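Side-chain contact in acid phosphatase (Bacillus anthracis, PDB 2I33), which probably hydrolyses phosphate monoesters with the help of a bound magnesium ion, as a class C acid phosphatase of the HAD superfamily: residues G105-D108 / F109-T113. Residues are numbered along the deposited sequence; the frame is centred on the assembly and turned at random.
Sequences GSID and FLKYT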
ATOM      1  N   GLY A 105       7.119  -1.142  12.354  1.00 26.94           N
ATOM      2  CA  GLY A 105       7.447   0.247  12.638  1.00 27.14           C
ATOM      3  C   GLY A 105       6.535   0.879  13.666  1.00 27.03           C
ATOM      4  O   GLY A 105       6.839   1.935  14.227  1.00 27.03           O
ATOM      5  N   SER A 106       5.403   0.243  13.936  1.00 26.71           N
ATOM      6  CA  SER A 106       4.413   0.931  14.749  1.00 26.71           C
ATOM      7  C   SER A 106       4.884   1.179  16.187  1.00 26.65           C
ATOM      8  O   SER A 106       4.796   2.291  16.711  1.00 27.68           O
ATOM      9  CB  SER A 106       3.104   0.153  14.747  1.00 26.90           C
ATOM     10  OG  SER A 106       3.234  -1.141  15.292  1.00 28.16           O
ATOM     11  N   ILE A 107       5.377   0.126  16.833  1.00 26.78           N
ATOM     12  CA  ILE A 107       5.737   0.226  18.237  1.00 27.17           C
ATOM     13  C   ILE A 107       6.879   1.219  18.437  1.00 27.32           C
ATOM     14  O   ILE A 107       6.816   2.078  19.318  1.00 27.13           O
ATOM     15  CB  ILE A 107       6.054  -1.143  18.857  1.00 27.88           C
ATOM     16  CG1 ILE A 107       4.825  -2.073  18.752  1.00 28.70           C
ATOM     17  CG2 ILE A 107       6.505  -0.981  20.300  1.00 29.02           C
ATOM     18  CD1 ILE A 107       3.602  -1.522  19.394  1.00 28.69           C
ATOM     19  N   ASP A 108       7.893   1.167  17.583  1.00 26.98           N
ATOM     20  CA  ASP A 108       9.011   2.093  17.764  1.00 27.58           C
ATOM     21  C   ASP A 108       8.564   3.522  17.555  1.00 26.97           C
ATOM     22  O   ASP A 108       9.001   4.421  18.264  1.00 27.66           O
ATOM     23  CB  ASP A 108      10.173   1.760  16.842  1.00 29.04           C
ATOM     24  CG  ASP A 108      10.943   0.539  17.293  1.00 33.22           C
ATOM     25  OD1 ASP A 108      10.839   0.130  18.480  1.00 35.33           O
ATOM     26  OD2 ASP A 108      11.698   0.004  16.446  1.00 38.20           O
ATOM     27  N   PHE A 109       7.664   3.724  16.595  1.00 26.16           N
ATOM     28  CA  PHE A 109       7.171   5.062  16.343  1.00 25.95           C
ATOM     29  C   PHE A 109       6.355   5.537  17.527  1.00 25.77           C
ATOM     30  O   PHE A 109       6.476   6.683  17.994  1.00 24.99           O
ATOM     31  CB  PHE A 109       6.340   5.141  15.068  1.00 25.93           C
ATOM     32  CG  PHE A 109       5.570   6.409  14.957  1.00 26.33           C
ATOM     33  CD1 PHE A 109       6.196   7.617  14.688  1.00 27.83           C
ATOM     34  CD2 PHE A 109       4.202   6.418  15.198  1.00 27.88           C
ATOM     35  CE1 PHE A 109       5.476   8.781  14.649  1.00 28.31           C
ATOM     36  CE2 PHE A 109       3.479   7.610  15.189  1.00 28.28           C
ATOM     37  CZ  PHE A 109       4.113   8.781  14.906  1.00 27.06           C
ATOM     38  N   LEU A 110       5.532   4.641  18.062  1.00 25.83           N
ATOM     39  CA  LEU A 110       4.723   5.041  19.185  1.00 26.14           C
ATOM     40  C   LEU A 110       5.576   5.323  20.441  1.00 25.90           C
ATOM     41  O   LEU A 110       5.309   6.263  21.175  1.00 26.13           O
ATOM     42  CB  LEU A 110       3.686   3.971  19.513  1.00 26.28           C
ATOM     43  CG  LEU A 110       2.650   3.759  18.412  1.00 27.05           C
ATOM     44  CD1 LEU A 110       1.869   2.500  18.666  1.00 29.17           C
ATOM     45  CD2 LEU A 110       1.740   4.963  18.317  1.00 28.30           C
ATOM     46  N   LYS A 111       6.603   4.511  20.689  1.00 27.07           N
ATOM     47  CA  LYS A 111       7.503   4.770  21.782  1.00 27.32           C
ATOM     48  C   LYS A 111       8.260   6.081  21.580  1.00 26.55           C
ATOM     49  O   LYS A 111       8.515   6.791  22.550  1.00 26.88           O
ATOM     50  CB  LYS A 111       8.479   3.617  21.985  1.00 28.14           C
ATOM     51  CG  LYS A 111       7.818   2.327  22.434  1.00 31.75           C
ATOM     52  CD  LYS A 111       7.118   2.415  23.759  1.00 36.23           C
ATOM     53  CE  LYS A 111       8.076   2.396  24.929  1.00 38.87           C
ATOM     54  NZ  LYS A 111       7.339   2.657  26.190  1.00 40.58           N
ATOM     55  N   TYR A 112       8.612   6.399  20.328  1.00 25.61           N
ATOM     56  CA  TYR A 112       9.245   7.689  20.042  1.00 26.12           C
ATOM     57  C   TYR A 112       8.323   8.853  20.366  1.00 25.75           C
ATOM     58  O   TYR A 112       8.679   9.813  21.047  1.00 25.82           O
ATOM     59  CB  TYR A 112       9.639   7.775  18.592  1.00 26.65           C
ATOM     60  CG  TYR A 112      10.269   9.094  18.234  1.00 27.09           C
ATOM     61  CD1 TYR A 112      11.599   9.356  18.536  1.00 27.81           C
ATOM     62  CD2 TYR A 112       9.540  10.081  17.577  1.00 27.56           C
ATOM     63  CE1 TYR A 112      12.178  10.569  18.207  1.00 29.11           C
ATOM     64  CE2 TYR A 112      10.122  11.294  17.256  1.00 28.91           C
ATOM     65  CZ  TYR A 112      11.436  11.523  17.554  1.00 27.52           C
ATOM     66  OH  TYR A 112      12.040  12.733  17.225  1.00 29.99           O
ATOM     67  N   THR A 113       7.103   8.728  19.870  1.00 25.19           N
ATOM     68  CA  THR A 113       6.064   9.703  20.119  1.00 26.01           C
ATOM     69  C   THR A 113       5.899   9.935  21.618  1.00 26.14           C
ATOM     70  O   THR A 113       5.888  11.085  22.082  1.00 25.69           O
ATOM     71  CB  THR A 113       4.764   9.235  19.464  1.00 26.28           C
ATOM     72  OG1 THR A 113       4.957   9.129  18.047  1.00 28.04           O
ATOM     73  CG2 THR A 113       3.673  10.216  19.743  1.00 26.93           C
TER
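L110 meets the preceding turn through its branch point: CG lies 3.1 Å from the carbonyl oxygen of S106, with CD1 beside the same atom. S106 O also accepts the backbone N-H of L110 (N to O 2.8 Å), so one carbonyl is both bonded and covered by the same residue. The arrangement illustrates how an amphipathic helix divides its first turns between a packed and a wet face. G105 is the N-cap, and its carbonyl takes the N-H of F109. On the packed face, F109 has CG anti to the backbone N (chi1 167°), which directs the ring away from the first turn, with S106 O still near its edge. T113 OG1 stands 3.3 Å above one ring face, toward the rim, and bonds F109 O at 2.9 Å from 40° out of the carbonyl plane; T113 N donates to the same oxygen. Toward solvent the packing is looser. I107 marks the transition, its CD1 4.4 Å from CD1 of L110 and its CG2 4.1 Å from CG of K111; exposed K111, bent at chi2 and chi3, reaches a salt bridge with E114, and D108 is exposed too. Helix 106-115 thus packs against the parallel sheet of the HAD-type α/β core: L110 rests on L64, I120 and Y122, T113 on I62 and I120, and F109 on I62 and F178, while helix 31-54 flanks it, D49 bonding the hydroxyl of Y112.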